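PDB 3V9O: dihydroneopterin aldolase from Burkholderia thailandensis, which belongs to the dihydroneopterin aldolase family of oligomeric alpha/beta proteins and holds guanine in a pocket shared between two subunits. Local coordinates for residues H30-A38 against V86-L97; L106-S117 against G131-D139. All coordinates share one frame; numbering follows the deposited sequence. Where two conformers were deposited one is given.

Interaction 1 of 2, residues H30-A38 against V86-L97. With GUN (guanine), chain G; SO4 (sulfate ion), chain H; EDO (1,2-ethanediol), chain F.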
loop_
_atom_site.group_PDB
_atom_site.type_symbol
_atom_site.label_atom_id
_atom_site.label_comp_id
_atom_site.label_asym_id
_atom_site.label_seq_id
_atom_site.Cartn_x
_atom_site.Cartn_y
_atom_site.Cartn_z
ATOM N N HIS A 30 -11.288 -12.272 0.329
ATOM C CA HIS A 30 -12.132 -13.436 0.261
ATOM C C HIS A 30 -12.455 -13.834 1.690
ATOM O O HIS A 30 -11.583 -14.214 2.448
ATOM C CB HIS A 30 -11.371 -14.557 -0.465
ATOM C CG HIS A 30 -12.087 -15.851 -0.495
ATOM N ND1 HIS A 30 -13.451 -15.954 -0.454
ATOM C CD2 HIS A 30 -11.620 -17.119 -0.638
ATOM C CE1 HIS A 30 -13.808 -17.231 -0.523
ATOM N NE2 HIS A 30 -12.711 -17.954 -0.611
ATOM N N GLU A 31 -13.717 -13.768 2.059
ATOM C CA GLU A 31 -14.141 -14.173 3.406
ATOM C C GLU A 31 -14.630 -15.624 3.390
ATOM O O GLU A 31 -15.324 -16.081 2.495
ATOM C CB GLU A 31 -15.226 -13.251 3.943
ATOM C CG GLU A 31 -16.562 -13.330 3.301
ATOM C CD GLU A 31 -17.640 -12.673 4.094
ATOM O OE1 GLU A 31 -17.367 -11.901 5.049
ATOM O OE2 GLU A 31 -18.815 -12.921 3.769
ATOM N N VAL A 32 -14.253 -16.300 4.485
ATOM C CA VAL A 32 -14.767 -17.630 4.761
ATOM C C VAL A 32 -15.147 -17.701 6.229
ATOM O O VAL A 32 -14.667 -16.919 7.075
ATOM C CB VAL A 32 -13.724 -18.736 4.444
ATOM C CG1 VAL A 32 -13.328 -18.739 2.947
ATOM C CG2 VAL A 32 -12.485 -18.651 5.333
ATOM N N TYR A 33 -16.011 -18.652 6.565
ATOM C CA TYR A 33 -16.354 -18.932 7.931
ATOM C C TYR A 33 -15.878 -20.359 8.195
ATOM O O TYR A 33 -16.185 -21.277 7.411
ATOM C CB TYR A 33 -17.861 -18.813 8.170
ATOM C CG TYR A 33 -18.366 -17.376 8.094
ATOM C CD1 TYR A 33 -18.745 -16.836 6.880
ATOM C CD2 TYR A 33 -18.417 -16.570 9.246
ATOM C CE1 TYR A 33 -19.216 -15.516 6.810
ATOM C CE2 TYR A 33 -18.883 -15.265 9.176
ATOM C CZ TYR A 33 -19.275 -14.771 7.952
ATOM O OH TYR A 33 -19.770 -13.450 7.903
ATOM N N MET A 34 -15.108 -20.520 9.265
ATOM C CA MET A 34 -14.554 -21.844 9.525
ATOM C C MET A 34 -14.247 -21.968 11.008
ATOM O O MET A 34 -14.177 -20.963 11.764
ATOM C CB MET A 34 -13.284 -22.060 8.684
ATOM C CG MET A 34 -12.206 -21.053 9.092
ATOM S SD MET A 34 -10.710 -21.125 8.079
ATOM C CE MET A 34 -10.152 -22.612 8.383
ATOM N N ASN A 35 -14.037 -23.208 11.462
ATOM C CA ASN A 35 -13.543 -23.418 12.807
ATOM C C ASN A 35 -12.031 -23.227 12.766
ATOM O O ASN A 35 -11.362 -23.803 11.919
ATOM C CB ASN A 35 -13.956 -24.817 13.264
ATOM C CG ASN A 35 -15.448 -24.896 13.503
ATOM O OD1 ASN A 35 -16.011 -24.076 14.223
ATOM N ND2 ASN A 35 -16.106 -25.838 12.833
ATOM N N ILE A 36 -11.535 -22.308 13.588
ATOM C CA ILE A 36 -10.118 -21.989 13.606
ATOM C C ILE A 36 -9.838 -21.397 14.967
ATOM O O ILE A 36 -10.686 -20.696 15.541
ATOM C CB ILE A 36 -9.734 -21.014 12.527
ATOM C CG1 ILE A 36 -8.212 -20.805 12.504
ATOM C CG2 ILE A 36 -10.512 -19.662 12.654
ATOM C CD1 ILE A 36 -7.761 -20.101 11.227
ATOM N N GLY A 37 -8.721 -21.751 15.571
ATOM C CA GLY A 37 -8.453 -21.229 16.885
ATOM C C GLY A 37 -7.494 -22.140 17.557
ATOM O O GLY A 37 -7.705 -23.375 17.526
ATOM N N ALA A 38 -6.458 -21.535 18.155
ATOM C CA ALA A 38 -5.486 -22.223 19.010
ATOM C C ALA A 38 -6.019 -22.405 20.427
ATOM O O ALA A 38 -6.695 -23.386 20.724
ATOM C CB ALA A 38 -4.183 -21.456 19.058
ATOM N N VAL A 86 -9.548 -24.855 3.218
ATOM C CA VAL A 86 -10.513 -24.635 4.316
ATOM C C VAL A 86 -11.317 -25.918 4.518
ATOM O O VAL A 86 -11.604 -26.313 5.683
ATOM C CB VAL A 86 -11.413 -23.429 3.960
ATOM C CG1 VAL A 86 -12.602 -23.316 4.901
ATOM C CG2 VAL A 86 -10.625 -22.161 3.983
ATOM N N ALA A 87 -11.623 -26.644 3.442
ATOM C CA ALA A 87 -12.477 -27.824 3.521
ATOM C C ALA A 87 -11.806 -29.013 4.213
ATOM O O ALA A 87 -12.479 -29.991 4.593
ATOM C CB ALA A 87 -12.915 -28.238 2.103
ATOM N N ARG A 88 -10.486 -28.962 4.367
ATOM C CA ARG A 88 -9.768 -30.045 5.073
ATOM C C ARG A 88 -10.068 -30.083 6.567
ATOM O O ARG A 88 -9.852 -31.105 7.227
ATOM C CB ARG A 88 -8.257 -29.948 4.858
ATOM C CG ARG A 88 -7.824 -30.087 3.404
ATOM C CD ARG A 88 -6.336 -29.882 3.275
ATOM N NE ARG A 88 -5.911 -29.647 1.893
ATOM C CZ ARG A 88 -4.847 -28.929 1.560
ATOM N NH1 ARG A 88 -4.116 -28.359 2.504
ATOM N NH2 ARG A 88 -4.520 -28.763 0.285
ATOM N N GLY A 89 -10.565 -28.982 7.115
ATOM C CA GLY A 89 -10.962 -28.976 8.507
ATOM C C GLY A 89 -9.770 -29.097 9.448
ATOM O O GLY A 89 -8.612 -29.221 9.023
ATOM N N HIS A 90 -10.051 -29.023 10.740
ATOM C CA HIS A 90 -9.026 -29.244 11.763
ATOM C C HIS A 90 -7.858 -28.266 11.792
ATOM O O HIS A 90 -6.745 -28.627 12.202
ATOM C CB HIS A 90 -8.502 -30.694 11.685
ATOM C CG HIS A 90 -9.588 -31.728 11.639
ATOM N ND1 HIS A 90 -9.916 -32.417 10.490
ATOM C CD2 HIS A 90 -10.437 -32.170 12.597
ATOM C CE1 HIS A 90 -10.913 -33.248 10.744
ATOM N NE2 HIS A 90 -11.249 -33.118 12.015
ATOM N N ILE A 91 -8.102 -27.022 11.386
ATOM C CA ILE A 91 -7.091 -25.958 11.410
ATOM C C ILE A 91 -7.198 -25.176 12.740
ATOM O O ILE A 91 -8.261 -24.627 13.081
ATOM C CB ILE A 91 -7.316 -25.097 10.148
ATOM C CG1 ILE A 91 -7.103 -25.991 8.912
ATOM C CG2 ILE A 91 -6.395 -23.872 10.088
ATOM C CD1 ILE A 91 -7.870 -25.541 7.636
ATOM N N HIS A 92 -6.097 -25.133 13.499
ATOM C CA HIS A 92 -5.942 -24.315 14.705
ATOM C C HIS A 92 -5.229 -22.942 14.537
ATOM O O HIS A 92 -5.708 -21.909 15.026
ATOM C CB HIS A 92 -5.217 -25.119 15.754
ATOM C CG HIS A 92 -5.931 -26.388 16.088
ATOM N ND1 HIS A 92 -6.777 -26.494 17.169
ATOM C CD2 HIS A 92 -6.001 -27.569 15.430
ATOM C CE1 HIS A 92 -7.285 -27.717 17.199
ATOM N NE2 HIS A 92 -6.832 -28.389 16.154
ATOM N N LEU A 93 -4.105 -22.931 13.826
ATOM C CA LEU A 93 -3.318 -21.712 13.644
ATOM C C LEU A 93 -3.534 -21.072 12.297
ATOM O O LEU A 93 -3.691 -21.760 11.264
ATOM C CB LEU A 93 -1.818 -22.071 13.745
ATOM C CG LEU A 93 -1.340 -22.705 15.014
ATOM C CD1 LEU A 93 0.142 -23.046 14.880
ATOM C CD2 LEU A 93 -1.578 -21.713 16.107
ATOM N N GLN A 94 -3.469 -19.740 12.239
ATOM C CA GLN A 94 -3.493 -19.029 10.964
ATOM C C GLN A 94 -2.322 -19.466 10.088
ATOM O O GLN A 94 -2.516 -19.606 8.879
ATOM C CB GLN A 94 -3.434 -17.510 11.165
ATOM C CG GLN A 94 -4.722 -16.948 11.795
ATOM C CD GLN A 94 -4.883 -15.468 11.486
ATOM O OE1 GLN A 94 -4.777 -15.031 10.351
ATOM N NE2 GLN A 94 -5.157 -14.648 12.513
ATOM N N GLU A 95 -1.139 -19.694 10.646
ATOM C CA GLU A 95 0.004 -20.149 9.853
ATOM C C GLU A 95 -0.316 -21.433 9.118
ATOM O O GLU A 95 0.076 -21.579 7.969
ATOM C CB GLU A 95 1.226 -20.408 10.725
ATOM C CG GLU A 95 1.933 -19.128 11.233
ATOM C CD GLU A 95 1.299 -18.485 12.472
ATOM O OE1 GLU A 95 0.156 -18.791 12.889
ATOM O OE2 GLU A 95 1.985 -17.634 13.061
ATOM N N THR A 96 -1.029 -22.344 9.764
ATOM C CA THR A 96 -1.358 -23.622 9.093
ATOM C C THR A 96 -2.180 -23.373 7.830
ATOM O O THR A 96 -1.870 -23.912 6.768
ATOM C CB THR A 96 -2.063 -24.508 10.047
ATOM O OG1 THR A 96 -1.165 -24.802 11.135
ATOM C CG2 THR A 96 -2.483 -25.811 9.400
ATOM N N LEU A 97 -3.166 -22.496 7.895
ATOM C CA LEU A 97 -4.001 -22.208 6.739
ATOM C C LEU A 97 -3.232 -21.410 5.722
ATOM O O LEU A 97 -3.291 -21.746 4.518
ATOM C CB LEU A 97 -5.227 -21.424 7.235
ATOM C CG LEU A 97 -6.180 -20.990 6.106
ATOM C CD1 LEU A 97 -6.765 -22.143 5.363
ATOM C CD2 LEU A 97 -7.333 -20.070 6.682
HETATM N N9 GUN G . -2.217 -16.667 18.944
HETATM C C8 GUN G . -3.510 -17.173 18.933
HETATM N N7 GUN G . -3.853 -17.767 17.701
HETATM C C5 GUN G . -2.673 -17.659 16.989
HETATM C C6 GUN G . -2.336 -18.070 15.614
HETATM O O6 GUN G . -3.103 -18.656 14.835
HETATM N N1 GUN G . -1.038 -17.783 15.194
HETATM C C2 GUN G . -0.131 -17.070 15.976
HETATM N N2 GUN G . 1.105 -16.752 15.463
HETATM N N3 GUN G . -0.441 -16.670 17.284
HETATM C C4 GUN G . -1.716 -16.984 17.708
HETATM S S SO4 H . -14.068 -28.968 11.457
HETATM O O1 SO4 H . -14.719 -29.706 12.544
HETATM O O2 SO4 H . -13.829 -29.865 10.325
HETATM O O3 SO4 H . -14.959 -27.880 11.044
HETATM O O4 SO4 H . -12.776 -28.432 11.902
HETATM C C1 EDO F . -4.288 -27.731 6.634
HETATM O O1 EDO F . -3.575 -28.478 5.649
HETATM C C2 EDO F . -5.065 -26.635 5.916
HETATM O O2 EDO F . -5.406 -27.107 4.596
HETATM O O HOH W 1 -10.862 -26.055 10.532
#

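Interaction 2 of 2, residues L106-S117 against G131-D139. With EDO (1,2-ethanediol), chain B.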
loop_
_atom_site.group_PDB
_atom_site.type_symbol
_atom_site.label_atom_id
_atom_site.label_comp_id
_atom_site.label_asym_id
_atom_site.label_seq_id
_atom_site.Cartn_x
_atom_site.Cartn_y
_atom_site.Cartn_z
ATOM N N LEU A 106 1.578 -22.489 -5.245
ATOM C CA LEU A 106 2.904 -22.633 -5.845
ATOM C C LEU A 106 2.992 -23.889 -6.662
ATOM O O LEU A 106 3.898 -23.996 -7.491
ATOM C CB LEU A 106 3.970 -22.705 -4.772
ATOM C CG LEU A 106 4.273 -21.342 -4.202
ATOM C CD1 LEU A 106 5.027 -21.571 -2.853
ATOM C CD2 LEU A 106 5.064 -20.440 -5.165
ATOM N N ALA A 107 2.098 -24.869 -6.482
ATOM C CA ALA A 107 2.270 -26.180 -7.124
ATOM C C ALA A 107 1.730 -26.199 -8.551
ATOM O O ALA A 107 0.974 -27.084 -8.947
ATOM C CB ALA A 107 1.607 -27.289 -6.255
ATOM N N HIS A 108 2.106 -25.192 -9.354
ATOM C CA HIS A 108 1.595 -25.005 -10.716
ATOM C C HIS A 108 2.769 -24.494 -11.533
ATOM O O HIS A 108 3.502 -23.583 -11.100
ATOM C CB HIS A 108 0.440 -24.022 -10.774
ATOM C CG HIS A 108 -0.753 -24.466 -10.011
ATOM N ND1 HIS A 108 -1.655 -25.405 -10.490
ATOM C CD2 HIS A 108 -1.114 -24.195 -8.736
ATOM C CE1 HIS A 108 -2.544 -25.662 -9.537
ATOM N NE2 HIS A 108 -2.237 -24.937 -8.464
ATOM N N ASP A 109 2.993 -25.070 -12.701
ATOM C CA ASP A 109 4.127 -24.693 -13.525
ATOM C C ASP A 109 4.177 -23.198 -13.876
ATOM O O ASP A 109 5.253 -22.621 -14.034
ATOM C CB ASP A 109 4.104 -25.495 -14.794
ATOM C CG ASP A 109 4.398 -26.962 -14.542
ATOM O OD1 ASP A 109 3.430 -27.674 -14.334
ATOM O OD2 ASP A 109 5.563 -27.370 -14.611
ATOM N N ALA A 110 3.019 -22.577 -14.078
ATOM C CA ALA A 110 3.040 -21.194 -14.557
ATOM C C ALA A 110 3.005 -20.203 -13.405
ATOM O O ALA A 110 2.836 -18.992 -13.707
ATOM C CB ALA A 110 1.878 -20.975 -15.533
ATOM N N VAL A 111 3.110 -20.639 -12.129
ATOM C CA VAL A 111 3.164 -19.715 -11.006
ATOM C C VAL A 111 4.635 -19.512 -10.614
ATOM O O VAL A 111 5.355 -20.485 -10.270
ATOM C CB VAL A 111 2.319 -20.247 -9.858
ATOM C CG1 VAL A 111 2.498 -19.396 -8.598
ATOM C CG2 VAL A 111 0.799 -20.260 -10.278
ATOM N N ARG A 112 5.097 -18.265 -10.639
ATOM C CA ARG A 112 6.442 -17.860 -10.241
ATOM C C ARG A 112 6.502 -17.548 -8.757
ATOM O O ARG A 112 7.502 -17.785 -8.097
ATOM C CB ARG A 112 6.808 -16.622 -11.023
ATOM C CG ARG A 112 8.033 -15.819 -10.572
ATOM C CD ARG A 112 9.300 -16.489 -11.049
ATOM N NE ARG A 112 9.316 -16.872 -12.475
ATOM C CZ ARG A 112 9.577 -16.037 -13.493
ATOM N NH1 ARG A 112 9.855 -14.751 -13.264
ATOM N NH2 ARG A 112 9.580 -16.505 -14.748
ATOM N N ALA A 113 5.427 -16.945 -8.200
ATOM C CA ALA A 113 5.432 -16.514 -6.798
ATOM C C ALA A 113 4.020 -16.368 -6.283
ATOM O O ALA A 113 3.091 -16.194 -7.122
ATOM C CB ALA A 113 6.152 -15.179 -6.619
ATOM N N VAL A 114 3.863 -16.401 -4.976
ATOM C CA VAL A 114 2.551 -16.143 -4.398
ATOM C C VAL A 114 2.692 -15.373 -3.094
ATOM O O VAL A 114 3.660 -15.562 -2.329
ATOM C CB VAL A 114 1.765 -17.458 -4.283
ATOM C CG1 VAL A 114 2.448 -18.401 -3.340
ATOM C CG2 VAL A 114 0.300 -17.171 -3.837
ATOM N N ARG A 115 1.745 -14.462 -2.850
ATOM C CA ARG A 115 1.639 -13.770 -1.566
ATOM C C ARG A 115 0.273 -14.234 -1.027
ATOM O O ARG A 115 -0.742 -14.116 -1.766
ATOM C CB ARG A 115 1.675 -12.256 -1.703
ATOM C CG ARG A 115 1.655 -11.557 -0.284
ATOM C CD ARG A 115 1.615 -10.028 -0.398
ATOM N NE ARG A 115 0.299 -9.595 -0.933
ATOM C CZ ARG A 115 -0.848 -9.410 -0.227
ATOM N NH1 ARG A 115 -0.941 -9.615 1.096
ATOM N NH2 ARG A 115 -1.949 -9.019 -0.879
ATOM N N VAL A 116 0.189 -14.694 0.209
ATOM C CA VAL A 116 -1.075 -15.057 0.859
ATOM C C VAL A 116 -1.090 -14.449 2.243
ATOM O O VAL A 116 -0.104 -14.497 2.971
ATOM C CB VAL A 116 -1.214 -16.550 1.055
ATOM C CG1 VAL A 116 -2.603 -16.871 1.693
ATOM C CG2 VAL A 116 -1.041 -17.283 -0.272
ATOM N N SER A 117 -2.198 -13.789 2.577
ATOM C CA SER A 117 -2.451 -13.366 3.955
ATOM C C SER A 117 -3.777 -13.957 4.409
ATOM O O SER A 117 -4.759 -14.050 3.646
ATOM C CB SER A 117 -2.418 -11.836 4.159
ATOM O OG SER A 117 -3.486 -11.212 3.461
ATOM N N GLY A 131 -3.355 -10.809 11.674
ATOM C CA GLY A 131 -3.138 -11.730 10.562
ATOM C C GLY A 131 -1.707 -12.129 10.395
ATOM O O GLY A 131 -0.780 -11.750 11.101
ATOM N N VAL A 132 -1.564 -13.026 9.400
ATOM C CA VAL A 132 -0.303 -13.664 9.015
ATOM C C VAL A 132 -0.134 -13.575 7.506
ATOM O O VAL A 132 -1.117 -13.825 6.770
ATOM C CB VAL A 132 -0.280 -15.157 9.448
ATOM C CG1 VAL A 132 1.006 -15.891 8.894
ATOM C CG2 VAL A 132 -0.434 -15.226 10.990
ATOM N N GLU A 133 1.069 -13.280 7.032
ATOM C CA GLU A 133 1.305 -13.194 5.573
ATOM C C GLU A 133 2.596 -13.894 5.239
ATOM O O GLU A 133 3.607 -13.782 5.963
ATOM C CB GLU A 133 1.377 -11.735 5.165
ATOM C CG GLU A 133 1.682 -11.535 3.641
ATOM C CD GLU A 133 1.827 -10.102 3.330
ATOM O OE1 GLU A 133 2.880 -9.568 3.659
ATOM O OE2 GLU A 133 0.854 -9.489 2.840
ATOM N N VAL A 134 2.579 -14.600 4.107
ATOM C CA VAL A 134 3.799 -15.132 3.512
ATOM C C VAL A 134 3.946 -14.691 2.074
ATOM O O VAL A 134 2.931 -14.409 1.404
ATOM C CB VAL A 134 3.906 -16.650 3.538
ATOM C CG1 VAL A 134 3.848 -17.138 5.018
ATOM C CG2 VAL A 134 2.839 -17.316 2.759
ATOM N N PHE A 135 5.159 -14.639 1.577
ATOM C CA PHE A 135 5.457 -14.292 0.170
ATOM C C PHE A 135 6.575 -15.212 -0.262
ATOM O O PHE A 135 7.691 -15.124 0.260
ATOM C CB PHE A 135 5.876 -12.806 0.077
ATOM C CG PHE A 135 5.656 -12.132 -1.285
ATOM C CD1 PHE A 135 5.708 -12.826 -2.467
ATOM C CD2 PHE A 135 5.370 -10.762 -1.341
ATOM C CE1 PHE A 135 5.597 -12.153 -3.727
ATOM C CE2 PHE A 135 5.179 -10.090 -2.579
ATOM C CZ PHE A 135 5.289 -10.809 -3.770
ATOM N N ARG A 136 6.245 -16.117 -1.141
ATOM C CA ARG A 136 7.154 -17.163 -1.597
ATOM C C ARG A 136 7.444 -16.996 -3.083
ATOM O O ARG A 136 6.523 -16.908 -3.888
ATOM C CB ARG A 136 6.509 -18.534 -1.364
ATOM C CG ARG A 136 6.322 -18.963 0.119
ATOM C CD ARG A 136 7.657 -19.193 0.846
ATOM N NE ARG A 136 8.169 -17.916 1.316
ATOM C CZ ARG A 136 9.447 -17.607 1.512
ATOM N NH1 ARG A 136 10.418 -18.489 1.292
ATOM N NH2 ARG A 136 9.745 -16.389 1.926
ATOM N N ILE A 137 8.719 -17.001 -3.449
ATOM C CA ILE A 137 9.114 -16.891 -4.856
ATOM C C ILE A 137 9.899 -18.107 -5.238
ATOM O O ILE A 137 10.824 -18.509 -4.515
ATOM C CB ILE A 137 9.977 -15.613 -5.116
ATOM C CG1 ILE A 137 9.193 -14.344 -4.704
ATOM C CG2 ILE A 137 10.431 -15.572 -6.563
ATOM C CD1 ILE A 137 9.944 -13.043 -5.016
ATOM N N LYS A 138 9.582 -18.721 -6.379
ATOM C CA LYS A 138 10.405 -19.834 -6.825
ATOM C C LYS A 138 11.808 -19.396 -7.275
ATOM O O LYS A 138 11.938 -18.390 -7.969
ATOM C CB LYS A 138 9.733 -20.510 -8.008
ATOM C CG LYS A 138 8.499 -21.188 -7.601
ATOM C CD LYS A 138 7.961 -22.000 -8.771
ATOM C CE LYS A 138 6.617 -22.571 -8.293
ATOM N NZ LYS A 138 5.824 -23.079 -9.387
ATOM N N ASP A 139 12.833 -20.161 -6.900
ATOM C CA ASP A 139 14.216 -19.890 -7.313
ATOM C C ASP A 139 14.433 -20.055 -8.828
ATOM O O ASP A 139 13.615 -20.674 -9.525
ATOM C CB ASP A 139 15.180 -20.820 -6.560
HETATM C C1 EDO B . 7.530 -20.270 -14.737
HETATM O O1 EDO B . 8.623 -19.455 -15.202
HETATM C C2 EDO B . 7.260 -19.937 -13.276
HETATM O O2 EDO B . 8.462 -19.815 -12.475
#

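Interaction 1 of 2, residues H30-A38 against V86-L97
Gly37 and His92 bring the two backbones together, their CA atoms 4.5 Å apart, where the loop after strand 22-34 runs beside the loop between helices 76-87 and 94-106. The polar grip here is slight: Gly37 N gives a weak hydrogen bond to His92 O, and His92 ND1 returns a weak one to Gly37 O at 3.3 Å. One residue back, Ile36 CA lies 3.3 Å from Ile91 O, its C-H aimed straight at the oxygen (178° at the hydrogen). A water bridges Asn35 O and Ile91 N, while a sulfate ion accepts bonds from Asn35 ND2 and His90 N.

Apolar side chains do the rest. Met34 CG stands between the backbone N and the carbonyl carbon (chi1 63°), and a bend at chi3 (-63°) completes the hook: the side chain meets Leu97 end-on, SD 3.8 Å from Leu97 CD2, and crosses Ile91 at about a right angle, CE 3.8 Å from Ile91 CD1. Closer to the backbone, Met34 CB rests on Val86 CG1 at 4.0 Å, and Val32 and Val86 lie alongside, pointing opposite ways, and touch through their CG2 methyls. Ala38 CB touches Leu93 CD2 at 3.9 Å, and both residues border guanine. Gln94 N donates to guanine O6 at 2.8 Å; the ligand's N1 and N2 donate to OE1 and OE2 of Glu95, a two-pronged carboxylate grip.

Asp67 of the second subunit binds the backbone N-H groups of His92 and Leu93, and Tyr75 N of that subunit also bonds to guanine. Strand 47-58 flanks strand 22-34, with Val49 against Val32, Met34 and Ile36, whereas Leu97 also packs on Cys85 of helix 76-87 and Thr118 of strand 113-120.

Interaction 2 of 2, residues L106-S117 against G131-D139
Arg115 and Glu133 form a salt bridge on one face of the sheet, NH1 to OE2 at 2.5 Å. Arg115 extends to CD and then bends at chi3 (69°), so that NH1 comes to the anti side of OE2, tilted out of the carboxylate plane, with guanidinium and carboxylate planes 75° apart. The same side chain lays CB over the face of the Phe135 ring, a CH-pi contact 4.0 Å from the centroid, while Ala113 CB sits at the ring edge and against Ile137 CG1 (3.7 Å). Lys138 stretches out to place NZ in the carbonyl planes of Leu106 O (2.9 Å) and Val111 O (2.8 Å), tying the turn His108-Val111 to the strand end; Leu106 CD1 packs on Arg136 CB at 3.7 Å.

Paired backbone bonds at Val114-Arg136 and Val116-Val134 hold these side chains in register, and Lys138 N adds a bond to Arg112 O. Farther out, Asp54 forms a second salt bridge with Arg115 NE, and Arg24 of the second subunit one with Glu133 OE1; Phe56 meets the Phe135 ring. Arg112 and Ala113 form a classic beta bulge opposite Phe56. Together the strands make an antiparallel beta hairpin, whose outer strand 127-137 continues the sheet into the second subunit.

In the fold
From the N terminus, strand 22-34 leads into the loop that interaction 1 joins to the turn between the two helices; closing this contact encloses strand 47-58 and most of helix 76-87. Helix 94-106 then carries the chain to interaction 2, which closes the hairpin of strands 113-120 and 127-137. The two closures follow in series, neither nesting nor crossing, with centres about 19 Å apart. They meet where Gln94 and Glu95 of interaction 1 pack on Val132 of interaction 2, beside the guanine pocket. Interaction 1 ties one outermost strand to the helical layer, interaction 2 pairs the other outermost strand, 127-137, with 113-120, and both touch the second subunit.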